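Side-chain contacts in surface glycan binding protein B (Bacteroides ovatus, PDB 6E57), which binds mixed-linkage beta-glucan at the cell surface, probably capturing cereal glucans for uptake by this gut bacterium: residues K137-E142 and R152-N157; T162-G167 and N183-T188; G49-F54 and T104-I109; W236-I241 and Y279-K284. One frame throughout, in Å; residues are numbered along the deposited sequence.

In the fold
From the N terminus, contact 3 comes first. It closes a long loop of the first domain and sets the entry to edge strand 53-58 against strand 103-113. Contact 1 follows, a short closure at the start of the next domain. Contact 2 opens just after it and joins the two sheets of that same domain. The two touch, since strands 150-154 and 184-188 are neighbours and Leu-153 O probably accepts a hydrogen bond from Leu-185 N. Contact 4 comes last, in the domain after, where side chains of strands 235-240 and 277-285 meet across the core. None of the four nests in or crosses another; they run in series. Contacts 3 and 4 are farthest apart, with centres about 33 Å from each other.

Contact 1 of 4, residues K137-E142 and R152-N157; sequences KEVAFE and RLYGSN. With NA (sodium ion), chain N; PO4 (phosphate ion), chain J; PO4 (phosphate ion), chain L.
Glu-142 and Val-139 both pack against Tyr-154. The apolar part is small. Val-139 CG2 lies 3.8 Å from Tyr-154 CB, and the two side chains meet at about a right angle. The Glu-142 carboxylate comes to the ring edge, with CD 3.8 Å from Tyr-154 CD2. The carboxylate and ring planes stand 89° apart. The polar part fixes that carboxylate. Val-139 N donates to Glu-142 OE2 at 2.8 Å and Ala-140 N to Glu-142 OE1 at 3.0 Å, each on the syn lone pair. The chain of Glu-142 bends back at CG (chi2 -86°), which brings both oxygens to these two amides. A water joins Glu-142 O to Arg-152 N. The far end of Tyr-154 is held too: Arg-152 NH1 donates to its OH at 2.8 Å, in the guanidinium plane. Arg-152 NH1 and NH2 both bind one oxygen of a phosphate, probably from the crystallisation liquor. Gly-155 O binds a sodium ion at 2.5 Å. Gln-135 shares a backbone bond with Ser-156, and Ser-136 OG bonds to Tyr-154 O. Segment 137-142 then leads to strand 144-145, parallel to strand 209-217. This apparent change of sheet is consistent with an Ig-like sandwich.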
loop_
_atom_site.group_PDB
_atom_site.type_symbol
_atom_site.label_atom_id
_atom_site.label_comp_id
_atom_site.label_asym_id
_atom_site.label_seq_id
_atom_site.Cartn_x
_atom_site.Cartn_y
_atom_site.Cartn_z
ATOM N N LYS A 137 -2.861 4.555 -11.752
ATOM C CA LYS A 137 -3.121 3.608 -10.672
ATOM C C LYS A 137 -2.627 4.208 -9.351
ATOM O O LYS A 137 -1.929 5.235 -9.335
ATOM C CB LYS A 137 -2.405 2.277 -10.918
ATOM C CG LYS A 137 -2.730 1.601 -12.240
ATOM C CD LYS A 137 -2.335 0.141 -12.280
ATOM C CE LYS A 137 -2.936 -0.595 -13.460
ATOM N NZ LYS A 137 -3.263 -1.998 -13.111
ATOM N N GLU A 138 -2.998 3.549 -8.252
ATOM C CA GLU A 138 -2.515 3.891 -6.930
ATOM C C GLU A 138 -1.106 3.316 -6.766
ATOM O O GLU A 138 -0.899 2.121 -6.953
ATOM C CB GLU A 138 -3.455 3.350 -5.851
ATOM C CG GLU A 138 -3.016 3.707 -4.442
ATOM C CD GLU A 138 -4.112 3.652 -3.391
ATOM O OE1 GLU A 138 -4.839 2.633 -3.339
ATOM O OE2 GLU A 138 -4.240 4.636 -2.632
ATOM N N VAL A 139 -0.146 4.187 -6.436
ATOM C CA VAL A 139 1.212 3.781 -6.091
ATOM C C VAL A 139 1.250 3.418 -4.599
ATOM O O VAL A 139 1.454 2.258 -4.251
ATOM C CB VAL A 139 2.233 4.879 -6.445
ATOM C CG1 VAL A 139 3.593 4.627 -5.807
ATOM C CG2 VAL A 139 2.365 5.045 -7.951
ATOM N N ALA A 140 1.048 4.425 -3.738
ATOM C CA ALA A 140 1.095 4.263 -2.285
ATOM C C ALA A 140 -0.321 4.406 -1.716
ATOM O O ALA A 140 -1.083 3.440 -1.712
ATOM C CB ALA A 140 2.063 5.253 -1.679
ATOM N N PHE A 141 -0.666 5.611 -1.247
ATOM C CA PHE A 141 -1.917 5.840 -0.538
ATOM C C PHE A 141 -2.538 7.178 -0.972
ATOM O O PHE A 141 -3.366 7.737 -0.251
ATOM C CB PHE A 141 -1.662 5.757 0.970
ATOM C CG PHE A 141 -1.097 4.435 1.435
ATOM C CD1 PHE A 141 -1.924 3.333 1.626
ATOM C CD2 PHE A 141 0.262 4.285 1.677
ATOM C CE1 PHE A 141 -1.406 2.116 2.050
ATOM C CE2 PHE A 141 0.779 3.066 2.100
ATOM C CZ PHE A 141 -0.056 1.984 2.287
ATOM N N GLU A 142 -2.178 7.651 -2.175
ATOM C CA GLU A 142 -2.524 9.001 -2.648
ATOM C C GLU A 142 -3.989 9.068 -3.113
ATOM O O GLU A 142 -4.537 10.159 -3.287
ATOM C CB GLU A 142 -1.567 9.450 -3.756
ATOM C CG GLU A 142 -1.771 8.755 -5.095
ATOM C CD GLU A 142 -1.047 7.431 -5.285
ATOM O OE1 GLU A 142 -0.331 6.999 -4.353
ATOM O OE2 GLU A 142 -1.202 6.832 -6.375
ATOM N N ARG A 152 -2.977 13.923 -5.453
ATOM C CA ARG A 152 -2.069 13.557 -6.540
ATOM C C ARG A 152 -2.578 12.309 -7.266
ATOM O O ARG A 152 -3.079 11.381 -6.640
ATOM C CB ARG A 152 -0.669 13.230 -6.015
ATOM C CG ARG A 152 -0.083 14.271 -5.076
ATOM C CD ARG A 152 1.259 13.820 -4.550
ATOM N NE ARG A 152 2.010 14.948 -4.032
ATOM C CZ ARG A 152 3.328 14.967 -3.895
ATOM N NH1 ARG A 152 4.033 13.880 -4.157
ATOM N NH2 ARG A 152 3.936 16.076 -3.510
ATOM N N LEU A 153 -2.409 12.311 -8.592
ATOM C CA LEU A 153 -2.473 11.118 -9.424
ATOM C C LEU A 153 -1.075 10.855 -9.998
ATOM O O LEU A 153 -0.426 11.778 -10.498
ATOM C CB LEU A 153 -3.490 11.330 -10.552
ATOM C CG LEU A 153 -4.926 11.626 -10.118
ATOM C CD1 LEU A 153 -5.787 11.983 -11.319
ATOM C CD2 LEU A 153 -5.529 10.450 -9.372
ATOM N N TYR A 154 -0.621 9.602 -9.892
ATOM C CA TYR A 154 0.565 9.100 -10.575
ATOM C C TYR A 154 0.121 8.175 -11.712
ATOM O O TYR A 154 -0.861 7.450 -11.571
ATOM C CB TYR A 154 1.476 8.330 -9.616
ATOM C CG TYR A 154 2.133 9.169 -8.551
ATOM C CD1 TYR A 154 3.270 9.912 -8.825
ATOM C CD2 TYR A 154 1.630 9.208 -7.260
ATOM C CE1 TYR A 154 3.885 10.677 -7.848
ATOM C CE2 TYR A 154 2.231 9.972 -6.272
ATOM C CZ TYR A 154 3.364 10.707 -6.568
ATOM O OH TYR A 154 3.956 11.463 -5.603
ATOM N N GLY A 155 0.860 8.203 -12.826
ATOM C CA GLY A 155 0.587 7.329 -13.952
ATOM C C GLY A 155 1.422 7.687 -15.165
ATOM O O GLY A 155 2.632 7.886 -15.049
ATOM N N SER A 156 0.757 7.757 -16.326
ATOM C CA SER A 156 1.385 8.019 -17.620
ATOM C C SER A 156 0.500 8.952 -18.455
ATOM O O SER A 156 -0.729 8.910 -18.357
ATOM C CB SER A 156 1.654 6.735 -18.360
ATOM O OG SER A 156 2.405 5.836 -17.560
ATOM N N ASN A 157 1.154 9.793 -19.265
ATOM C CA ASN A 157 0.516 10.672 -20.248
ATOM C C ASN A 157 -0.489 11.616 -19.572
ATOM O O ASN A 157 -1.425 12.085 -20.215
ATOM C CB ASN A 157 -0.151 9.851 -21.354
ATOM C CG ASN A 157 0.790 8.847 -21.983
ATOM O OD1 ASN A 157 0.503 7.655 -22.008
ATOM N ND2 ASN A 157 1.922 9.317 -22.482
HETATM NA NA NA N . 5.150 7.829 -15.066
HETATM P P PO4 J . 4.558 10.696 -18.158
HETATM O O1 PO4 J . 4.630 9.382 -18.905
HETATM O O2 PO4 J . 5.014 11.813 -19.061
HETATM O O3 PO4 J . 5.441 10.627 -16.931
HETATM O O4 PO4 J . 3.122 10.958 -17.734
HETATM P P PO4 L . 7.724 15.306 -4.195
HETATM O O1 PO4 L . 7.883 13.975 -4.896
HETATM O O2 PO4 L . 7.566 16.398 -5.228
HETATM O O3 PO4 L . 8.956 15.590 -3.358
HETATM O O4 PO4 L . 6.486 15.258 -3.321
HETATM O O HOH W 1 -3.453 12.546 -2.921
#

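Contact 2 of 4, residues T162-G167 and N183-T188; sequences TAILLG and NYLEYT. With PO4 (phosphate ion), chain M.
This contact belongs to the core of what is probably an Ig-like beta sandwich, where Ile-164 and Leu-166 meet Tyr-187 and Leu-185. Strand 163-166 is part of a mixed five-stranded sheet. Strand 184-188 is the middle strand of the facing three-stranded antiparallel sheet. Their axes pass 9.2 Å apart at a crossing angle of -54°, so the strands meet through side chains alone. All four touching residues are buried. Ile-164 CD1 touches both Leu-185 and Tyr-187. It packs on Leu-185 CD2 at 3.9 Å. Leu-166 CD1 comes to the edge of the Tyr-187 ring, 4.4 Å from CE2, near the ring plane. The side chains of Ile-164 and Tyr-187 cross at about a right angle. Leu-153 of strand 150-154 touches both Ile-164 and Tyr-187, and Ile-171 of strand 169-171 touches Tyr-187 and Leu-166. The bulk of the ring thus lies among side chains of both sheets. Ile-164 CD1 makes a CH-pi contact over one face of Tyr-187, offset toward the rim, 3.7 Å from Tyr-187 CG and 25° off the ring normal.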
loop_
_atom_site.group_PDB
_atom_site.type_symbol
_atom_site.label_atom_id
_atom_site.label_comp_id
_atom_site.label_asym_id
_atom_site.label_seq_id
_atom_site.Cartn_x
_atom_site.Cartn_y
_atom_site.Cartn_z
ATOM N N THR A 162 -6.966 17.742 -19.083
ATOM C CA THR A 162 -7.431 19.118 -18.855
ATOM C C THR A 162 -8.527 19.164 -17.779
ATOM O O THR A 162 -8.806 20.233 -17.235
ATOM C CB THR A 162 -7.928 19.761 -20.156
ATOM O OG1 THR A 162 -8.908 18.900 -20.738
ATOM C CG2 THR A 162 -6.814 20.013 -21.148
ATOM N N ALA A 163 -9.152 18.017 -17.479
ATOM C CA ALA A 163 -10.166 17.938 -16.428
ATOM C C ALA A 163 -10.239 16.519 -15.850
ATOM O O ALA A 163 -9.979 15.536 -16.542
ATOM C CB ALA A 163 -11.504 18.377 -16.967
ATOM N N ILE A 164 -10.592 16.445 -14.563
ATOM C CA ILE A 164 -10.908 15.202 -13.880
ATOM C C ILE A 164 -12.367 15.280 -13.421
ATOM O O ILE A 164 -12.784 16.296 -12.869
ATOM C CB ILE A 164 -9.961 14.953 -12.690
ATOM C CG1 ILE A 164 -8.492 14.931 -13.117
ATOM C CG2 ILE A 164 -10.355 13.676 -11.962
ATOM C CD1 ILE A 164 -7.519 15.041 -11.969
ATOM N N LEU A 165 -13.119 14.199 -13.653
ATOM C CA LEU A 165 -14.512 14.089 -13.224
ATOM C C LEU A 165 -14.567 13.253 -11.940
ATOM O O LEU A 165 -14.024 12.149 -11.888
ATOM C CB LEU A 165 -15.348 13.452 -14.341
ATOM C CG LEU A 165 -15.254 14.118 -15.715
ATOM C CD1 LEU A 165 -16.177 13.431 -16.709
ATOM C CD2 LEU A 165 -15.572 15.606 -15.637
ATOM N N LEU A 166 -15.223 13.803 -10.911
ATOM C CA LEU A 166 -15.328 13.180 -9.602
ATOM C C LEU A 166 -16.734 13.427 -9.047
ATOM O O LEU A 166 -17.064 14.550 -8.650
ATOM C CB LEU A 166 -14.250 13.772 -8.689
ATOM C CG LEU A 166 -13.869 12.931 -7.471
ATOM C CD1 LEU A 166 -12.504 13.341 -6.945
ATOM C CD2 LEU A 166 -14.915 13.037 -6.374
ATOM N N GLY A 167 -17.550 12.368 -9.047
ATOM C CA GLY A 167 -18.887 12.369 -8.460
ATOM C C GLY A 167 -19.704 13.589 -8.859
ATOM O O GLY A 167 -20.210 14.315 -8.001
ATOM N N ASN A 183 6.712 12.271 -11.583
ATOM C CA ASN A 183 5.813 13.383 -11.839
ATOM C C ASN A 183 4.385 12.951 -11.491
ATOM O O ASN A 183 4.068 11.758 -11.497
ATOM C CB ASN A 183 5.870 13.853 -13.295
ATOM C CG ASN A 183 7.244 14.309 -13.733
ATOM O OD1 ASN A 183 8.141 14.499 -12.913
ATOM N ND2 ASN A 183 7.418 14.479 -15.034
ATOM N N TYR A 184 3.529 13.935 -11.205
ATOM C CA TYR A 184 2.174 13.663 -10.778
ATOM C C TYR A 184 1.240 14.775 -11.257
ATOM O O TYR A 184 1.686 15.873 -11.580
ATOM C CB TYR A 184 2.119 13.503 -9.257
ATOM C CG TYR A 184 2.693 14.651 -8.465
ATOM C CD1 TYR A 184 1.894 15.710 -8.064
ATOM C CD2 TYR A 184 4.024 14.666 -8.085
ATOM C CE1 TYR A 184 2.405 16.762 -7.321
ATOM C CE2 TYR A 184 4.552 15.711 -7.344
ATOM C CZ TYR A 184 3.741 16.765 -6.960
ATOM O OH TYR A 184 4.248 17.806 -6.234
ATOM N N LEU A 185 -0.057 14.453 -11.302
ATOM C CA LEU A 185 -1.102 15.408 -11.613
ATOM C C LEU A 185 -1.733 15.872 -10.296
ATOM O O LEU A 185 -2.385 15.093 -9.602
ATOM C CB LEU A 185 -2.129 14.748 -12.537
ATOM C CG LEU A 185 -3.111 15.697 -13.224
ATOM C CD1 LEU A 185 -2.396 16.624 -14.196
ATOM C CD2 LEU A 185 -4.195 14.911 -13.945
ATOM N N GLU A 186 -1.482 17.140 -9.951
ATOM C CA GLU A 186 -2.029 17.773 -8.762
ATOM C C GLU A 186 -3.429 18.296 -9.100
ATOM O O GLU A 186 -3.636 18.854 -10.175
ATOM C CB GLU A 186 -1.098 18.896 -8.300
ATOM C CG GLU A 186 -1.220 19.240 -6.827
ATOM C CD GLU A 186 -0.089 20.107 -6.296
ATOM O OE1 GLU A 186 0.109 21.220 -6.835
ATOM O OE2 GLU A 186 0.603 19.663 -5.356
ATOM N N TYR A 187 -4.380 18.097 -8.181
ATOM C CA TYR A 187 -5.753 18.553 -8.364
ATOM C C TYR A 187 -6.393 18.798 -6.994
ATOM O O TYR A 187 -6.017 18.164 -6.016
ATOM C CB TYR A 187 -6.541 17.547 -9.210
ATOM C CG TYR A 187 -6.829 16.221 -8.550
ATOM C CD1 TYR A 187 -5.813 15.318 -8.274
ATOM C CD2 TYR A 187 -8.124 15.849 -8.227
ATOM C CE1 TYR A 187 -6.073 14.094 -7.680
ATOM C CE2 TYR A 187 -8.401 14.627 -7.636
ATOM C CZ TYR A 187 -7.372 13.745 -7.362
ATOM O OH TYR A 187 -7.636 12.541 -6.775
ATOM N N THR A 188 -7.350 19.733 -6.951
ATOM C CA THR A 188 -8.064 20.106 -5.731
ATOM C C THR A 188 -9.420 19.391 -5.694
ATOM O O THR A 188 -10.179 19.442 -6.661
ATOM C CB THR A 188 -8.263 21.625 -5.640
ATOM O OG1 THR A 188 -7.020 22.272 -5.907
ATOM C CG2 THR A 188 -8.778 22.067 -4.288
HETATM P P PO4 M . 8.635 10.557 -14.623
HETATM O O1 PO4 M . 8.963 10.238 -16.068
HETATM O O2 PO4 M . 9.346 9.584 -13.706
HETATM O O3 PO4 M . 7.141 10.455 -14.392
HETATM O O4 PO4 M . 9.099 11.963 -14.321
#

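Contact 3 of 4, residues G49-F54 and T104-I109; sequences GQLATF and TYNLKI
The side-chain amide of Asn-106, against which Leu-51 packs, takes a hydrogen bond on OD1 from Lys-108 NZ at 3.0 Å. The C=O...N angle is 117°, and the lysine nitrogen stands 49° out of the carbonyl plane, away from the lone pairs. At its other end, ND2 donates to Glu-122 OE1 of strand 118-128. Both ends of the amide are thus held. Leu-51 CD1 then rests on this fixed group, 3.5 Å from Asn-106 ND2, and the two side chains cross at about a right angle. The methyl gives the nitrogen a packing contact only. Asn-106 CG is anti to the backbone N (chi1 179°), which brings the amide nearer to Leu-51. Segment 49-54 leads into strand 53-58, an edge strand of a mixed sheet in what is probably an Ig-like sandwich. Strand 118-128 lies between it and strand 103-113, and the contact spans that strand. Ala-52 and Phe-54 share backbone bonds with Leu-124 there. Phe-54 goes to the other face of the sheet, the one that bears Leu-107. Leu-107 CD2 lies at the edge of the Phe-54 ring, near its plane, 4.3 Å from Phe-54 CD2. Leu-107 also touches Ile-65 of strand 63-70.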
loop_
_atom_site.group_PDB
_atom_site.type_symbol
_atom_site.label_atom_id
_atom_site.label_comp_id
_atom_site.label_asym_id
_atom_site.label_seq_id
_atom_site.Cartn_x
_atom_site.Cartn_y
_atom_site.Cartn_z
ATOM N N GLY A 49 -10.480 -15.478 0.135
ATOM C CA GLY A 49 -11.389 -14.411 0.546
ATOM C C GLY A 49 -11.432 -13.299 -0.490
ATOM O O GLY A 49 -12.501 -12.756 -0.776
ATOM N N GLN A 50 -10.256 -12.964 -1.043
ATOM C CA GLN A 50 -10.101 -12.032 -2.164
ATOM C C GLN A 50 -10.767 -12.627 -3.415
ATOM O O GLN A 50 -10.650 -13.825 -3.675
ATOM C CB GLN A 50 -8.614 -11.764 -2.419
ATOM C CG GLN A 50 -8.336 -10.472 -3.180
ATOM C CD GLN A 50 -8.160 -9.281 -2.268
ATOM O OE1 GLN A 50 -8.760 -9.191 -1.198
ATOM N NE2 GLN A 50 -7.324 -8.345 -2.691
ATOM N N LEU A 51 -11.456 -11.776 -4.183
ATOM C CA LEU A 51 -12.195 -12.195 -5.380
ATOM C C LEU A 51 -11.219 -12.572 -6.502
ATOM O O LEU A 51 -10.128 -12.008 -6.614
ATOM C CB LEU A 51 -13.111 -11.057 -5.838
ATOM C CG LEU A 51 -14.260 -10.705 -4.895
ATOM C CD1 LEU A 51 -14.956 -9.429 -5.348
ATOM C CD2 LEU A 51 -15.254 -11.854 -4.801
ATOM N N ALA A 52 -11.645 -13.524 -7.338
ATOM C CA ALA A 52 -10.910 -13.947 -8.521
ATOM C C ALA A 52 -11.215 -12.991 -9.679
ATOM O O ALA A 52 -12.129 -12.171 -9.591
ATOM C CB ALA A 52 -11.280 -15.367 -8.873
ATOM N N THR A 53 -10.439 -13.126 -10.761
ATOM C CA THR A 53 -10.579 -12.314 -11.965
ATOM C C THR A 53 -11.320 -13.129 -13.034
ATOM O O THR A 53 -10.870 -14.209 -13.421
ATOM C CB THR A 53 -9.206 -11.829 -12.445
ATOM O OG1 THR A 53 -8.634 -11.082 -11.372
ATOM C CG2 THR A 53 -9.267 -10.977 -13.694
ATOM N N PHE A 54 -12.459 -12.596 -13.493
ATOM C CA PHE A 54 -13.295 -13.242 -14.496
ATOM C C PHE A 54 -12.860 -12.820 -15.902
ATOM O O PHE A 54 -12.942 -13.617 -16.832
ATOM C CB PHE A 54 -14.773 -12.913 -14.272
ATOM C CG PHE A 54 -15.416 -13.561 -13.068
ATOM C CD1 PHE A 54 -14.738 -14.493 -12.292
ATOM C CD2 PHE A 54 -16.727 -13.259 -12.731
ATOM C CE1 PHE A 54 -15.350 -15.083 -11.195
ATOM C CE2 PHE A 54 -17.337 -13.855 -11.638
ATOM C CZ PHE A 54 -16.648 -14.766 -10.872
ATOM N N THR A 104 -10.535 -1.456 -12.669
ATOM C CA THR A 104 -10.899 -2.737 -12.077
ATOM C C THR A 104 -12.329 -2.615 -11.542
ATOM O O THR A 104 -12.644 -1.666 -10.833
ATOM C CB THR A 104 -9.883 -3.147 -11.003
ATOM O OG1 THR A 104 -8.655 -3.419 -11.678
ATOM C CG2 THR A 104 -10.306 -4.358 -10.200
ATOM N N TYR A 105 -13.179 -3.582 -11.901
ATOM C CA TYR A 105 -14.615 -3.520 -11.658
ATOM C C TYR A 105 -15.082 -4.783 -10.930
ATOM O O TYR A 105 -14.587 -5.876 -11.196
ATOM C CB TYR A 105 -15.378 -3.407 -12.980
ATOM C CG TYR A 105 -15.077 -2.168 -13.779
ATOM C CD1 TYR A 105 -13.998 -2.120 -14.646
ATOM C CD2 TYR A 105 -15.872 -1.039 -13.667
ATOM C CE1 TYR A 105 -13.716 -0.980 -15.382
ATOM C CE2 TYR A 105 -15.605 0.107 -14.395
ATOM C CZ TYR A 105 -14.523 0.138 -15.256
ATOM O OH TYR A 105 -14.265 1.269 -15.974
ATOM N N ASN A 106 -16.059 -4.613 -10.035
ATOM C CA ASN A 106 -16.775 -5.729 -9.441
ATOM C C ASN A 106 -17.909 -6.136 -10.392
ATOM O O ASN A 106 -18.720 -5.296 -10.781
ATOM C CB ASN A 106 -17.302 -5.387 -8.045
ATOM C CG ASN A 106 -18.077 -6.528 -7.423
ATOM O OD1 ASN A 106 -19.218 -6.794 -7.804
ATOM N ND2 ASN A 106 -17.462 -7.211 -6.473
ATOM N N LEU A 107 -17.946 -7.423 -10.761
ATOM C CA LEU A 107 -18.999 -7.994 -11.605
ATOM C C LEU A 107 -19.772 -9.042 -10.799
ATOM O O LEU A 107 -19.167 -9.973 -10.276
ATOM C CB LEU A 107 -18.369 -8.626 -12.851
ATOM C CG LEU A 107 -19.334 -9.382 -13.766
ATOM C CD1 LEU A 107 -20.420 -8.456 -14.298
ATOM C CD2 LEU A 107 -18.590 -10.046 -14.917
ATOM N N LYS A 108 -21.096 -8.872 -10.708
ATOM C CA LYS A 108 -21.998 -9.878 -10.145
ATOM C C LYS A 108 -22.889 -10.421 -11.267
ATOM O O LYS A 108 -23.427 -9.649 -12.060
ATOM C CB LYS A 108 -22.860 -9.297 -9.019
ATOM C CG LYS A 108 -22.148 -9.103 -7.687
ATOM C CD LYS A 108 -23.008 -8.439 -6.625
ATOM C CE LYS A 108 -22.217 -7.952 -5.427
ATOM N NZ LYS A 108 -21.406 -6.751 -5.745
ATOM N N ILE A 109 -23.018 -11.752 -11.312
ATOM C CA ILE A 109 -23.907 -12.462 -12.230
ATOM C C ILE A 109 -24.988 -13.156 -11.395
ATOM O O ILE A 109 -24.725 -14.179 -10.770
ATOM C CB ILE A 109 -23.121 -13.471 -13.093
ATOM C CG1 ILE A 109 -21.953 -12.804 -13.827
ATOM C CG2 ILE A 109 -24.051 -14.200 -14.053
ATOM C CD1 ILE A 109 -20.987 -13.778 -14.463
#

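Contact 4 of 4, residues W236-I241 and Y279-K284; sequences WTISGI and YTMTGK
A Met-aromatic contact in the core of what appears to be a beta sandwich joins Met-281 to Trp-236. The two side chains come from opposite directions, off two strands that do not pair. Met-281 SD lies 3.6 Å from Trp-236 CH2, at the far end of the indole. The sulfur is 4.7 Å from the centroid of the six-membered ring and 55° off its normal, an oblique approach. The terminal methyl lies close as well, with Met-281 CE 3.9 Å from Trp-236 CZ2. Met-281 is extended as far as SD and then bends (chi3 58°), which brings CE beside the indole. Ile-238 completes the group. Its CD1 sits over one face of the Trp-236 ring, 3.7 Å above the plane and offset toward the rim. Ile-238 CD1 also reaches Met-281 CE at 4.3 Å. The indole is anchored at its polar end, since Trp-236 NE1 donates to Gly-226 O. All three residues are buried. The backbones stay well apart, with Ile-238 CA and Met-281 CA 12.2 Å from each other. Strand 235-240 pairs with strands 222-225 and 266-270. Strand 277-285 pairs with strands 246-251 and 299-315, whose Ile-251 and Val-305 touch both Trp-236 and Met-281.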
loop_
_atom_site.group_PDB
_atom_site.type_symbol
_atom_site.label_atom_id
_atom_site.label_comp_id
_atom_site.label_asym_id
_atom_site.label_seq_id
_atom_site.Cartn_x
_atom_site.Cartn_y
_atom_site.Cartn_z
ATOM N N TRP A 236 8.903 9.403 16.450
ATOM C CA TRP A 236 8.005 8.467 15.805
ATOM C C TRP A 236 7.147 9.253 14.810
ATOM O O TRP A 236 6.408 10.146 15.217
ATOM C CB TRP A 236 7.161 7.752 16.872
ATOM C CG TRP A 236 6.230 6.694 16.363
ATOM C CD1 TRP A 236 6.283 6.041 15.166
ATOM C CD2 TRP A 236 5.114 6.124 17.076
ATOM N NE1 TRP A 236 5.271 5.124 15.078
ATOM C CE2 TRP A 236 4.538 5.151 16.234
ATOM C CE3 TRP A 236 4.545 6.344 18.336
ATOM C CZ2 TRP A 236 3.422 4.406 16.612
ATOM C CZ3 TRP A 236 3.444 5.607 18.710
ATOM C CH2 TRP A 236 2.891 4.652 17.857
ATOM N N THR A 237 7.287 8.944 13.514
ATOM C CA THR A 237 6.590 9.677 12.457
ATOM C C THR A 237 5.501 8.787 11.846
ATOM O O THR A 237 5.773 7.671 11.398
ATOM C CB THR A 237 7.574 10.210 11.409
ATOM O OG1 THR A 237 8.429 11.142 12.070
ATOM C CG2 THR A 237 6.889 10.889 10.244
ATOM N N ILE A 238 4.276 9.325 11.832
ATOM C CA ILE A 238 3.067 8.648 11.387
ATOM C C ILE A 238 2.465 9.441 10.218
ATOM O O ILE A 238 2.434 10.675 10.256
ATOM C CB ILE A 238 2.096 8.511 12.577
ATOM C CG1 ILE A 238 2.569 7.431 13.551
ATOM C CG2 ILE A 238 0.673 8.261 12.109
ATOM C CD1 ILE A 238 1.829 7.426 14.871
ATOM N N SER A 239 1.987 8.720 9.192
ATOM C CA SER A 239 1.492 9.310 7.942
ATOM C C SER A 239 0.005 8.994 7.754
ATOM O O SER A 239 -0.410 7.855 7.929
ATOM C CB SER A 239 2.295 8.829 6.768
ATOM O OG SER A 239 3.628 9.302 6.853
ATOM N N GLY A 240 -0.769 10.014 7.360
ATOM C CA GLY A 240 -2.225 9.935 7.244
ATOM C C GLY A 240 -2.780 10.999 6.311
ATOM O O GLY A 240 -2.081 11.454 5.416
ATOM N N ILE A 241 -4.037 11.402 6.543
ATOM C CA ILE A 241 -4.755 12.282 5.615
ATOM C C ILE A 241 -5.233 13.558 6.326
ATOM O O ILE A 241 -5.052 14.648 5.777
ATOM C CB ILE A 241 -5.904 11.540 4.897
ATOM C CG1 ILE A 241 -6.692 12.458 3.955
ATOM C CG2 ILE A 241 -6.825 10.854 5.889
ATOM C CD1 ILE A 241 -5.907 12.960 2.774
ATOM N N TYR A 279 1.044 -3.203 21.973
ATOM C CA TYR A 279 0.206 -2.225 22.656
ATOM C C TYR A 279 -0.899 -1.722 21.723
ATOM O O TYR A 279 -0.738 -1.701 20.504
ATOM C CB TYR A 279 1.056 -1.059 23.164
ATOM C CG TYR A 279 2.050 -1.445 24.226
ATOM C CD1 TYR A 279 1.672 -1.540 25.556
ATOM C CD2 TYR A 279 3.363 -1.744 23.898
ATOM C CE1 TYR A 279 2.577 -1.906 26.539
ATOM C CE2 TYR A 279 4.280 -2.110 24.868
ATOM C CZ TYR A 279 3.887 -2.191 26.194
ATOM O OH TYR A 279 4.784 -2.549 27.157
ATOM N N THR A 280 -2.010 -1.308 22.336
ATOM C CA THR A 280 -3.116 -0.669 21.649
ATOM C C THR A 280 -2.856 0.840 21.576
ATOM O O THR A 280 -2.490 1.451 22.576
ATOM C CB THR A 280 -4.439 -0.953 22.369
ATOM O OG1 THR A 280 -4.635 -2.366 22.400
ATOM C CG2 THR A 280 -5.623 -0.285 21.706
ATOM N N MET A 281 -3.046 1.419 20.383
ATOM C CA MET A 281 -3.026 2.867 20.181
ATOM C C MET A 281 -4.422 3.320 19.733
ATOM O O MET A 281 -5.027 2.701 18.862
ATOM C CB MET A 281 -1.989 3.283 19.129
ATOM C CG MET A 281 -2.126 4.734 18.667
ATOM S SD MET A 281 -0.655 5.402 17.817
ATOM C CE MET A 281 -0.479 4.236 16.471
ATOM N N THR A 282 -4.917 4.390 20.365
ATOM C CA THR A 282 -6.105 5.123 19.930
ATOM C C THR A 282 -5.733 6.603 19.808
ATOM O O THR A 282 -4.599 6.980 20.089
ATOM C CB THR A 282 -7.276 4.922 20.900
ATOM O OG1 THR A 282 -6.881 5.454 22.164
ATOM C CG2 THR A 282 -7.681 3.472 21.050
ATOM N N GLY A 283 -6.695 7.428 19.386
ATOM C CA GLY A 283 -6.511 8.869 19.291
ATOM C C GLY A 283 -7.836 9.603 19.336
ATOM O O GLY A 283 -8.885 8.994 19.149
ATOM N N LYS A 284 -7.766 10.916 19.578
ATOM C CA LYS A 284 -8.936 11.801 19.641
ATOM C C LYS A 284 -8.667 13.055 18.799
ATOM O O LYS A 284 -7.576 13.620 18.854
ATOM C CB LYS A 284 -9.240 12.186 21.095
ATOM C CG LYS A 284 -9.806 11.067 21.962
ATOM C CD LYS A 284 -11.279 10.787 21.719
ATOM C CE LYS A 284 -11.769 9.509 22.368
ATOM N NZ LYS A 284 -11.228 8.303 21.696
#